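Local coordinates for Pap fimbrial major pilin protein (Escherichia coli, PDB 2UY6) that polymerizes into the thick right-handed helical rod of the pilus, the surface filament that enables bacteria to colonize the epithelium of specific host organs, at residues Q31-G36 against M52-E57; F42-G47 against G144-E149; P84-H89 against K138-V143; V104-G109 against H132-V137. The protein carries 2 engineered substitutions. One frame throughout, in Å; residues are numbered along the deposited sequence.

How the interactions relate
Strand 130-139 is the common thread. Interaction 4 pairs it with strand 101-106, interaction 3 uses the loop it runs into, and strand 52-59 of interaction 1 is its other neighbour in the same sheet. Interactions 1 and 4 lie about 10 Å apart between centres and touch, with a probable hydrogen bond from H132 ND1 to D55 OD1 at 2.7 Å. Toward one end of the domain, interactions 2 and 3 are about 12 Å apart between centres and are joined by a salt bridge, E44 OE2 to K139 NZ at 3.3 Å. Along the chain, interaction 4 is nested within interaction 3, which is itself nested within interaction 2.

Interaction 1 (Q31-G36 against M52-E57); sequences QSIDFG and MDLDIE
I33 leads this contact, and its chain can be followed outward from CB. At chi1 52° its CG1 sits in the crowded position between the backbone N and the carbonyl carbon, while CG2 lies beside the N. The CG2 methyl rests on the backbone of the facing strand, 3.7 Å from D53 O. CG1 carries CD1 onward to the branch point of L54, where I33 CD1 and L54 CG are 3.9 Å apart and the two side chains cross at about a right angle. The same CD1 reaches the root of M52 more loosely. One step along, F35 brings its ring obliquely to the bent M52 chain, with F35 CD2 3.7 Å from M52 CG. Beside it, D34 forms an Asx turn: G36 N donates to D34 OD1 (3.2 Å) from above the carboxylate plane. The strand axes run antiparallel at 172° but 8.1 Å apart, too far for a shared ladder, so side chains alone bridge them. Strand 52-59 is hydrogen-bonded to strand 130-139, on which I33 and F35 also pack, whereas S32, I33 and D34 pair with a strand of another protein's chain, consistent with the donor-strand complementation of pilins.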
loop_
_atom_site.group_PDB
_atom_site.type_symbol
_atom_site.label_atom_id
_atom_site.label_comp_id
_atom_site.label_asym_id
_atom_site.label_seq_id
_atom_site.Cartn_x
_atom_site.Cartn_y
_atom_site.Cartn_z
ATOM N N GLN B 31 -13.246 6.717 -17.020
ATOM C CA GLN B 31 -14.002 5.915 -16.064
ATOM C C GLN B 31 -15.510 6.179 -16.099
ATOM O O GLN B 31 -16.143 6.546 -15.111
ATOM C CB GLN B 31 -13.420 6.129 -14.656
ATOM C CG GLN B 31 -11.933 5.754 -14.588
ATOM C CD GLN B 31 -11.308 5.931 -13.204
ATOM O OE1 GLN B 31 -11.919 6.500 -12.291
ATOM N NE2 GLN B 31 -10.077 5.449 -13.050
ATOM N N SER B 32 -16.080 5.970 -17.271
ATOM C CA SER B 32 -17.501 6.159 -17.449
ATOM C C SER B 32 -18.078 5.055 -18.325
ATOM O O SER B 32 -17.348 4.292 -18.957
ATOM C CB SER B 32 -17.747 7.502 -18.121
ATOM O OG SER B 32 -17.179 7.493 -19.420
ATOM N N ILE B 33 -19.399 4.963 -18.330
ATOM C CA ILE B 33 -20.098 4.018 -19.183
ATOM C C ILE B 33 -21.221 4.838 -19.798
ATOM O O ILE B 33 -21.894 5.613 -19.112
ATOM C CB ILE B 33 -20.666 2.806 -18.418
ATOM C CG1 ILE B 33 -21.514 3.268 -17.239
ATOM C CG2 ILE B 33 -19.532 1.892 -17.997
ATOM C CD1 ILE B 33 -22.223 2.124 -16.541
ATOM N N ASP B 34 -21.394 4.681 -21.103
ATOM C CA ASP B 34 -22.393 5.412 -21.863
ATOM C C ASP B 34 -23.638 4.556 -22.046
ATOM O O ASP B 34 -23.549 3.404 -22.456
ATOM C CB ASP B 34 -21.758 5.787 -23.205
ATOM C CG ASP B 34 -22.721 6.439 -24.157
ATOM O OD1 ASP B 34 -23.501 7.316 -23.736
ATOM O OD2 ASP B 34 -22.677 6.077 -25.349
ATOM N N PHE B 35 -24.804 5.102 -21.720
ATOM C CA PHE B 35 -26.041 4.345 -21.882
ATOM C C PHE B 35 -26.638 4.541 -23.266
ATOM O O PHE B 35 -27.678 3.972 -23.581
ATOM C CB PHE B 35 -27.073 4.755 -20.835
ATOM C CG PHE B 35 -26.647 4.474 -19.431
ATOM C CD1 PHE B 35 -25.896 5.402 -18.717
ATOM C CD2 PHE B 35 -26.980 3.271 -18.820
ATOM C CE1 PHE B 35 -25.484 5.134 -17.409
ATOM C CE2 PHE B 35 -26.574 2.992 -17.513
ATOM C CZ PHE B 35 -25.825 3.925 -16.806
ATOM N N GLY B 36 -25.971 5.344 -24.091
ATOM C CA GLY B 36 -26.460 5.603 -25.432
ATOM C C GLY B 36 -27.754 6.385 -25.369
ATOM O O GLY B 36 -28.068 6.988 -24.344
ATOM N N MET B 52 -26.057 -2.277 -18.412
ATOM C CA MET B 52 -24.698 -2.071 -18.912
ATOM C C MET B 52 -23.644 -2.620 -17.972
ATOM O O MET B 52 -23.774 -2.539 -16.752
ATOM C CB MET B 52 -24.426 -0.581 -19.112
ATOM C CG MET B 52 -25.401 0.114 -20.023
ATOM S SD MET B 52 -25.381 -0.608 -21.653
ATOM C CE MET B 52 -27.103 -0.432 -22.109
ATOM N N ASP B 53 -22.590 -3.167 -18.552
ATOM C CA ASP B 53 -21.505 -3.716 -17.766
ATOM C C ASP B 53 -20.700 -2.594 -17.121
ATOM O O ASP B 53 -20.151 -1.735 -17.808
ATOM C CB ASP B 53 -20.578 -4.555 -18.649
ATOM C CG ASP B 53 -21.209 -5.863 -19.092
ATOM O OD1 ASP B 53 -20.493 -6.682 -19.700
ATOM O OD2 ASP B 53 -22.414 -6.077 -18.839
ATOM N N LEU B 54 -20.654 -2.587 -15.798
ATOM C CA LEU B 54 -19.879 -1.595 -15.089
ATOM C C LEU B 54 -18.755 -2.415 -14.449
ATOM O O LEU B 54 -18.923 -2.962 -13.360
ATOM C CB LEU B 54 -20.732 -0.921 -14.021
ATOM C CG LEU B 54 -20.277 0.474 -13.584
ATOM C CD1 LEU B 54 -21.179 0.981 -12.476
ATOM C CD2 LEU B 54 -18.863 0.427 -13.100
ATOM N N ASP B 55 -17.625 -2.537 -15.142
ATOM C CA ASP B 55 -16.501 -3.304 -14.616
ATOM C C ASP B 55 -15.379 -2.428 -14.069
ATOM O O ASP B 55 -14.937 -1.475 -14.711
ATOM C CB ASP B 55 -15.956 -4.246 -15.686
ATOM C CG ASP B 55 -16.961 -5.304 -16.087
ATOM O OD1 ASP B 55 -17.600 -5.899 -15.194
ATOM O OD2 ASP B 55 -17.115 -5.551 -17.296
ATOM N N ILE B 56 -14.933 -2.759 -12.865
ATOM C CA ILE B 56 -13.877 -2.012 -12.202
ATOM C C ILE B 56 -12.668 -2.910 -11.991
ATOM O O ILE B 56 -12.740 -3.891 -11.251
ATOM C CB ILE B 56 -14.351 -1.484 -10.827
ATOM C CG1 ILE B 56 -15.591 -0.612 -11.005
ATOM C CG2 ILE B 56 -13.251 -0.667 -10.174
ATOM C CD1 ILE B 56 -16.227 -0.189 -9.693
ATOM N N GLU B 57 -11.562 -2.581 -12.651
ATOM C CA GLU B 57 -10.346 -3.367 -12.517
ATOM C C GLU B 57 -9.488 -2.882 -11.347
ATOM O O GLU B 57 -9.113 -1.711 -11.280
ATOM C CB GLU B 57 -9.538 -3.330 -13.824
ATOM C CG GLU B 57 -8.103 -3.855 -13.676
ATOM C CD GLU B 57 -7.450 -4.257 -14.998
ATOM O OE1 GLU B 57 -7.587 -3.519 -16.001
ATOM O OE2 GLU B 57 -6.782 -5.313 -15.027
#

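Interaction 2 (F42-G47 against G144-E149); sequences FLEAGG and GAAVTE
F42 enters from the last turn of helix 40-45, and its carbonyl takes part in closing the helix. L43 follows with its CB against V147, 4.0 Å from V147 CG2, though the rest of the leucine leads away from the loop. E44 makes the polar link. Its CG stands anti to the backbone N (chi1 177°), and a bend at chi2 of 57° turns the carboxylate to the loop backbone. There V147 N donates to E44 OE1 at 2.7 Å, meeting the oxygen nearly along its C-O axis, with an N-H...O angle of 156°. The other carboxylate oxygen, E44 OE2, forms a salt bridge with K139, which ties the helix to the end of strand 130-139. The V147 CG2 methyl sits against the helix end as well, 3.6 Å from E44 N, so one residue supplies both the donor and the apolar knob. With G46, at positive phi, the helix ends in a Schellman motif: G46 N bonds back to L43 O, and G47 N donates to F42 O at 2.9 Å. G47 CA also lies over one face of the F42 ring, toward its rim. Loop 144-149 leads toward strand 153-162, while helix 40-45 lies between strands 32-34 and 52-59 in sequence.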
loop_
_atom_site.group_PDB
_atom_site.type_symbol
_atom_site.label_atom_id
_atom_site.label_comp_id
_atom_site.label_asym_id
_atom_site.label_seq_id
_atom_site.Cartn_x
_atom_site.Cartn_y
_atom_site.Cartn_z
ATOM N N PHE B 42 -40.528 5.272 -23.676
ATOM C CA PHE B 42 -40.261 3.921 -23.185
ATOM C C PHE B 42 -39.965 3.942 -21.678
ATOM O O PHE B 42 -40.603 3.222 -20.900
ATOM C CB PHE B 42 -39.081 3.304 -23.945
ATOM C CG PHE B 42 -38.867 1.846 -23.648
ATOM C CD1 PHE B 42 -39.791 0.895 -24.063
ATOM C CD2 PHE B 42 -37.742 1.422 -22.944
ATOM C CE1 PHE B 42 -39.600 -0.455 -23.780
ATOM C CE2 PHE B 42 -37.543 0.078 -22.657
ATOM C CZ PHE B 42 -38.473 -0.862 -23.076
ATOM N N LEU B 43 -39.002 4.764 -21.270
ATOM C CA LEU B 43 -38.664 4.870 -19.859
ATOM C C LEU B 43 -39.870 5.366 -19.075
ATOM O O LEU B 43 -40.121 4.916 -17.957
ATOM C CB LEU B 43 -37.493 5.834 -19.636
ATOM C CG LEU B 43 -36.044 5.353 -19.778
ATOM C CD1 LEU B 43 -35.891 3.970 -19.136
ATOM C CD2 LEU B 43 -35.651 5.303 -21.233
ATOM N N GLU B 44 -40.619 6.295 -19.661
ATOM C CA GLU B 44 -41.797 6.847 -18.992
ATOM C C GLU B 44 -42.855 5.783 -18.749
ATOM O O GLU B 44 -43.524 5.785 -17.711
ATOM C CB GLU B 44 -42.399 8.001 -19.814
ATOM C CG GLU B 44 -43.686 8.609 -19.228
ATOM C CD GLU B 44 -43.527 9.134 -17.800
ATOM O OE1 GLU B 44 -42.524 9.829 -17.524
ATOM O OE2 GLU B 44 -44.413 8.863 -16.953
ATOM N N ALA B 45 -42.994 4.865 -19.701
ATOM C CA ALA B 45 -43.980 3.799 -19.592
ATOM C C ALA B 45 -43.595 2.691 -18.610
ATOM O O ALA B 45 -44.403 1.807 -18.320
ATOM C CB ALA B 45 -44.241 3.203 -20.965
ATOM N N GLY B 46 -42.370 2.721 -18.098
ATOM C CA GLY B 46 -41.968 1.692 -17.154
ATOM C C GLY B 46 -40.900 0.785 -17.724
ATOM O O GLY B 46 -40.544 -0.234 -17.127
ATOM N N GLY B 47 -40.399 1.154 -18.898
ATOM C CA GLY B 47 -39.351 0.378 -19.524
ATOM C C GLY B 47 -38.034 0.774 -18.887
ATOM O O GLY B 47 -37.914 1.868 -18.317
ATOM N N GLY B 144 -44.653 11.382 -8.502
ATOM C CA GLY B 144 -44.932 12.318 -9.576
ATOM C C GLY B 144 -43.743 12.655 -10.451
ATOM O O GLY B 144 -43.609 13.783 -10.933
ATOM N N ALA B 145 -42.869 11.683 -10.661
ATOM C CA ALA B 145 -41.706 11.909 -11.502
ATOM C C ALA B 145 -42.116 11.633 -12.941
ATOM O O ALA B 145 -42.957 10.772 -13.198
ATOM C CB ALA B 145 -40.569 10.984 -11.087
ATOM N N ALA B 146 -41.527 12.366 -13.876
ATOM C CA ALA B 146 -41.845 12.174 -15.280
ATOM C C ALA B 146 -40.597 12.321 -16.129
ATOM O O ALA B 146 -39.844 13.289 -15.994
ATOM C CB ALA B 146 -42.904 13.178 -15.725
ATOM N N VAL B 147 -40.387 11.349 -17.009
ATOM C CA VAL B 147 -39.228 11.357 -17.880
ATOM C C VAL B 147 -39.384 12.487 -18.878
ATOM O O VAL B 147 -40.464 12.690 -19.433
ATOM C CB VAL B 147 -39.099 10.033 -18.633
ATOM C CG1 VAL B 147 -37.807 10.008 -19.416
ATOM C CG2 VAL B 147 -39.164 8.884 -17.655
ATOM N N THR B 148 -38.303 13.226 -19.094
ATOM C CA THR B 148 -38.306 14.351 -20.019
ATOM C C THR B 148 -37.097 14.244 -20.933
ATOM O O THR B 148 -36.083 13.661 -20.554
ATOM C CB THR B 148 -38.240 15.707 -19.269
ATOM O OG1 THR B 148 -37.069 16.422 -19.686
ATOM C CG2 THR B 148 -38.190 15.495 -17.750
ATOM N N GLU B 149 -37.209 14.802 -22.135
ATOM C CA GLU B 149 -36.116 14.768 -23.098
ATOM C C GLU B 149 -34.902 15.502 -22.533
ATOM O O GLU B 149 -35.041 16.416 -21.716
ATOM C CB GLU B 149 -36.552 15.404 -24.417
#

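Interaction 3 (P84-H89 against K138-V143); sequences PIVNGH and KKSSAV
A type II beta turn, V86 to H89, packs against an ST turn in the loop that leaves strand 130-139. Within the ST turn, A142 N donates to S140 OG at 2.9 Å with an N-H...O angle of 159°, and the S140 OG lies anti to its own backbone N. V86 comes from the other side with CG1, placed anti to the backbone N (chi1 -177°). This methyl meets the turn at its hydroxyl, V86 CG1 to S140 OG 3.2 Å, and lies 4.0 Å from A142 CB, so it rests where the turn folds back. The second point of contact is a CH-pi interaction: S141 CB stands over the centre of the H89 ring, 3.6 Å from the centroid and only 14° off the normal. The hydroxyl of S141 bonds to E92, which also forms a salt bridge with K138 and hydrogen-bonds through its backbone to V86. E92 thus draws both sides of the contact together. The bond that closes the beta turn, H89 N to V86 O, is weak. Glycine at positive phi in the third place, here G88, is characteristic of type II turns; this one opens the loop that leads from strand 77-86 to strand 93-94.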
loop_
_atom_site.group_PDB
_atom_site.type_symbol
_atom_site.label_atom_id
_atom_site.label_comp_id
_atom_site.label_asym_id
_atom_site.label_seq_id
_atom_site.Cartn_x
_atom_site.Cartn_y
_atom_site.Cartn_z
ATOM N N PRO B 84 -25.655 11.092 -4.572
ATOM C CA PRO B 84 -26.993 11.588 -4.229
ATOM C C PRO B 84 -28.042 10.548 -4.601
ATOM O O PRO B 84 -27.971 9.949 -5.678
ATOM C CB PRO B 84 -27.111 12.843 -5.074
ATOM C CG PRO B 84 -26.290 12.496 -6.286
ATOM C CD PRO B 84 -25.066 11.891 -5.658
ATOM N N ILE B 85 -29.010 10.330 -3.714
ATOM C CA ILE B 85 -30.055 9.338 -3.958
ATOM C C ILE B 85 -31.464 9.904 -4.134
ATOM O O ILE B 85 -31.771 11.010 -3.684
ATOM C CB ILE B 85 -30.139 8.313 -2.814
ATOM C CG1 ILE B 85 -30.450 9.034 -1.504
ATOM C CG2 ILE B 85 -28.843 7.535 -2.706
ATOM C CD1 ILE B 85 -30.655 8.101 -0.315
ATOM N N VAL B 86 -32.318 9.126 -4.793
ATOM C CA VAL B 86 -33.708 9.511 -4.997
ATOM C C VAL B 86 -34.338 9.368 -3.618
ATOM O O VAL B 86 -34.477 8.254 -3.111
ATOM C CB VAL B 86 -34.424 8.553 -5.969
ATOM C CG1 VAL B 86 -35.836 9.025 -6.213
ATOM C CG2 VAL B 86 -33.670 8.474 -7.271
ATOM N N ASN B 87 -34.699 10.495 -3.011
ATOM C CA ASN B 87 -35.291 10.501 -1.678
ATOM C C ASN B 87 -36.158 9.273 -1.441
ATOM O O ASN B 87 -37.112 9.022 -2.173
ATOM C CB ASN B 87 -36.124 11.768 -1.474
ATOM C CG ASN B 87 -36.544 11.962 -0.024
ATOM O OD1 ASN B 87 -35.740 12.363 0.821
ATOM N ND2 ASN B 87 -37.805 11.666 0.272
ATOM N N GLY B 88 -35.805 8.500 -0.421
ATOM C CA GLY B 88 -36.561 7.303 -0.102
ATOM C C GLY B 88 -36.155 6.065 -0.885
ATOM O O GLY B 88 -36.802 5.019 -0.774
ATOM N N HIS B 89 -35.089 6.167 -1.672
ATOM C CA HIS B 89 -34.623 5.032 -2.470
ATOM C C HIS B 89 -33.097 5.029 -2.614
ATOM O O HIS B 89 -32.545 5.421 -3.648
ATOM C CB HIS B 89 -35.303 5.072 -3.840
ATOM C CG HIS B 89 -36.798 5.055 -3.764
ATOM N ND1 HIS B 89 -37.522 3.892 -3.596
ATOM C CD2 HIS B 89 -37.703 6.063 -3.775
ATOM C CE1 HIS B 89 -38.807 4.186 -3.508
ATOM N NE2 HIS B 89 -38.943 5.497 -3.612
ATOM N N LYS B 138 -33.561 4.244 -15.396
ATOM C CA LYS B 138 -35.014 4.143 -15.372
ATOM C C LYS B 138 -35.648 5.392 -14.784
ATOM O O LYS B 138 -34.955 6.247 -14.237
ATOM C CB LYS B 138 -35.460 2.912 -14.578
ATOM C CG LYS B 138 -35.340 3.035 -13.076
ATOM C CD LYS B 138 -35.702 1.719 -12.420
ATOM C CE LYS B 138 -36.000 1.895 -10.954
ATOM N NZ LYS B 138 -37.196 2.765 -10.773
ATOM N N LYS B 139 -36.967 5.500 -14.920
ATOM C CA LYS B 139 -37.683 6.644 -14.385
ATOM C C LYS B 139 -37.503 6.601 -12.878
ATOM O O LYS B 139 -37.512 5.530 -12.277
ATOM C CB LYS B 139 -39.170 6.569 -14.740
ATOM C CG LYS B 139 -39.958 7.799 -14.300
ATOM C CD LYS B 139 -41.392 7.783 -14.810
ATOM C CE LYS B 139 -42.195 6.652 -14.196
ATOM N NZ LYS B 139 -43.602 6.651 -14.698
ATOM N N SER B 140 -37.316 7.772 -12.283
ATOM C CA SER B 140 -37.123 7.902 -10.847
ATOM C C SER B 140 -38.336 7.393 -10.092
ATOM O O SER B 140 -39.446 7.437 -10.605
ATOM C CB SER B 140 -36.892 9.367 -10.492
ATOM O OG SER B 140 -36.990 9.562 -9.099
ATOM N N SER B 141 -38.123 6.906 -8.874
ATOM C CA SER B 141 -39.231 6.418 -8.058
ATOM C C SER B 141 -39.832 7.574 -7.251
ATOM O O SER B 141 -40.701 7.368 -6.395
ATOM C CB SER B 141 -38.763 5.309 -7.107
ATOM O OG SER B 141 -38.543 4.094 -7.803
ATOM N N ALA B 142 -39.360 8.787 -7.523
ATOM C CA ALA B 142 -39.869 9.967 -6.834
ATOM C C ALA B 142 -41.335 10.168 -7.218
ATOM O O ALA B 142 -41.703 10.085 -8.395
ATOM C CB ALA B 142 -39.053 11.193 -7.217
ATOM N N VAL B 143 -42.172 10.418 -6.219
ATOM C CA VAL B 143 -43.591 10.625 -6.461
ATOM C C VAL B 143 -43.778 11.679 -7.546
ATOM O O VAL B 143 -43.127 12.730 -7.524
ATOM C CB VAL B 143 -44.312 11.094 -5.181
ATOM C CG1 VAL B 143 -44.238 10.008 -4.114
ATOM C CG2 VAL B 143 -43.673 12.381 -4.667
#

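Interaction 4 (V104-G109 against H132-V137); sequences VVQGAG and HYTAVV
Backbone hydrogen bonds carry most of this pairing. V104 and V136 form a hydrogen-bonded antiparallel pair: V104 N donates to V136 O at 2.9 Å, nearly straight at 171°, and V136 N returns a bond of 2.9 Å to V104 O in the carbonyl plane. Q106 and T134 repeat the pattern, with Q106 N to T134 O at 2.8 Å and T134 N to Q106 O at 2.9 Å, the latter more bent at 152°. CA-H...O contacts fill the spaces between: A135 CA approaches V104 O at 3.2 Å, V105 CA meets T134 O in the same way, and Y133 CA meets Q106 O at a more bent angle. Strand 130-139 receives this ladder along one edge and strand 52-59 along the other, which makes it the middle strand of the five-stranded antiparallel sheet in the immunoglobulin-like pilin domain. Side-chain packing differs between the two faces. V104 and V136 lie side by side, pointing the same way, with V104 CB 3.7 Å from V136 CG2. On the buried face V105 spreads its two methyls, CG1 toward Y133 CB and CG2 toward A135 CB. The Y133 ring approaches G107 obliquely, CD2 to G107 CA at 3.3 Å, a closeness that the absence of a side chain on G107 permits; F81 meets the ring edge-to-face. A water also bridges the strands: it donates to Q106 O (3.0 Å) and is hydrogen-bonded to T134 OG1, which the crowded rotamer (chi1 38°) turns toward Q106.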
loop_
_atom_site.group_PDB
_atom_site.type_symbol
_atom_site.label_atom_id
_atom_site.label_comp_id
_atom_site.label_asym_id
_atom_site.label_seq_id
_atom_site.Cartn_x
_atom_site.Cartn_y
_atom_site.Cartn_z
ATOM N N VAL B 104 -29.631 2.556 -11.393
ATOM C CA VAL B 104 -29.631 1.418 -10.484
ATOM C C VAL B 104 -28.444 0.503 -10.817
ATOM O O VAL B 104 -28.191 0.201 -11.986
ATOM C CB VAL B 104 -30.970 0.651 -10.616
ATOM C CG1 VAL B 104 -30.819 -0.787 -10.154
ATOM C CG2 VAL B 104 -32.036 1.362 -9.794
ATOM N N VAL B 105 -27.711 0.074 -9.793
ATOM C CA VAL B 105 -26.549 -0.784 -10.007
ATOM C C VAL B 105 -26.642 -2.094 -9.238
ATOM O O VAL B 105 -26.885 -2.112 -8.022
ATOM C CB VAL B 105 -25.231 -0.056 -9.628
ATOM C CG1 VAL B 105 -24.024 -0.970 -9.883
ATOM C CG2 VAL B 105 -25.101 1.217 -10.446
ATOM N N GLN B 106 -26.440 -3.184 -9.974
ATOM C CA GLN B 106 -26.503 -4.536 -9.439
ATOM C C GLN B 106 -25.109 -5.169 -9.388
ATOM O O GLN B 106 -24.361 -5.151 -10.371
ATOM C CB GLN B 106 -27.441 -5.378 -10.312
ATOM C CG GLN B 106 -27.799 -6.740 -9.744
ATOM C CD GLN B 106 -28.899 -7.434 -10.538
ATOM O OE1 GLN B 106 -29.992 -6.883 -10.724
ATOM N NE2 GLN B 106 -28.616 -8.650 -11.007
ATOM N N GLY B 107 -24.779 -5.734 -8.231
ATOM C CA GLY B 107 -23.479 -6.349 -8.042
ATOM C C GLY B 107 -23.441 -7.835 -8.301
ATOM O O GLY B 107 -23.211 -8.263 -9.429
ATOM N N ALA B 108 -23.647 -8.637 -7.266
ATOM C CA ALA B 108 -23.632 -10.082 -7.450
ATOM C C ALA B 108 -24.911 -10.654 -6.865
ATOM O O ALA B 108 -24.889 -11.342 -5.848
ATOM C CB ALA B 108 -22.420 -10.684 -6.765
ATOM N N GLY B 109 -26.032 -10.352 -7.514
ATOM C CA GLY B 109 -27.317 -10.823 -7.034
ATOM C C GLY B 109 -27.893 -9.848 -6.020
ATOM O O GLY B 109 -29.009 -10.034 -5.517
ATOM N N HIS B 132 -17.409 -7.075 -11.127
ATOM C CA HIS B 132 -18.441 -6.917 -12.152
ATOM C C HIS B 132 -19.776 -6.436 -11.598
ATOM O O HIS B 132 -20.285 -6.982 -10.621
ATOM C CB HIS B 132 -18.673 -8.248 -12.882
ATOM C CG HIS B 132 -17.425 -8.878 -13.429
ATOM N ND1 HIS B 132 -16.784 -8.415 -14.560
ATOM C CD2 HIS B 132 -16.720 -9.960 -13.017
ATOM C CE1 HIS B 132 -15.744 -9.185 -14.824
ATOM N NE2 HIS B 132 -15.681 -10.131 -13.902
ATOM N N TYR B 133 -20.330 -5.407 -12.232
ATOM C CA TYR B 133 -21.628 -4.847 -11.860
ATOM C C TYR B 133 -22.382 -4.536 -13.154
ATOM O O TYR B 133 -21.807 -4.566 -14.243
ATOM C CB TYR B 133 -21.491 -3.526 -11.090
ATOM C CG TYR B 133 -20.764 -3.581 -9.765
ATOM C CD1 TYR B 133 -19.373 -3.441 -9.695
ATOM C CD2 TYR B 133 -21.467 -3.755 -8.577
ATOM C CE1 TYR B 133 -18.706 -3.475 -8.467
ATOM C CE2 TYR B 133 -20.811 -3.792 -7.352
ATOM C CZ TYR B 133 -19.435 -3.653 -7.304
ATOM O OH TYR B 133 -18.805 -3.709 -6.088
ATOM N N THR B 134 -23.670 -4.251 -13.034
ATOM C CA THR B 134 -24.468 -3.866 -14.193
ATOM C C THR B 134 -25.267 -2.656 -13.756
ATOM O O THR B 134 -25.661 -2.543 -12.596
ATOM C CB THR B 134 -25.434 -4.968 -14.661
ATOM O OG1 THR B 134 -25.969 -5.648 -13.525
ATOM C CG2 THR B 134 -24.728 -5.946 -15.575
ATOM N N ALA B 135 -25.486 -1.735 -14.680
ATOM C CA ALA B 135 -26.224 -0.532 -14.358
ATOM C C ALA B 135 -27.328 -0.297 -15.369
ATOM O O ALA B 135 -27.128 -0.458 -16.577
ATOM C CB ALA B 135 -25.277 0.658 -14.323
ATOM N N VAL B 136 -28.492 0.088 -14.861
ATOM C CA VAL B 136 -29.653 0.366 -15.701
ATOM C C VAL B 136 -30.218 1.744 -15.391
ATOM O O VAL B 136 -30.187 2.203 -14.248
ATOM C CB VAL B 136 -30.786 -0.666 -15.473
ATOM C CG1 VAL B 136 -30.381 -2.032 -16.011
ATOM C CG2 VAL B 136 -31.092 -0.763 -13.990
ATOM N N VAL B 137 -30.729 2.405 -16.417
ATOM C CA VAL B 137 -31.333 3.719 -16.254
ATOM C C VAL B 137 -32.854 3.539 -16.273
ATOM O O VAL B 137 -33.378 2.749 -17.062
ATOM C CB VAL B 137 -30.926 4.665 -17.404
ATOM C CG1 VAL B 137 -31.654 6.002 -17.272
ATOM C CG2 VAL B 137 -29.423 4.870 -17.389
HETATM O O HOH W 1 -24.868 -7.538 -12.044
#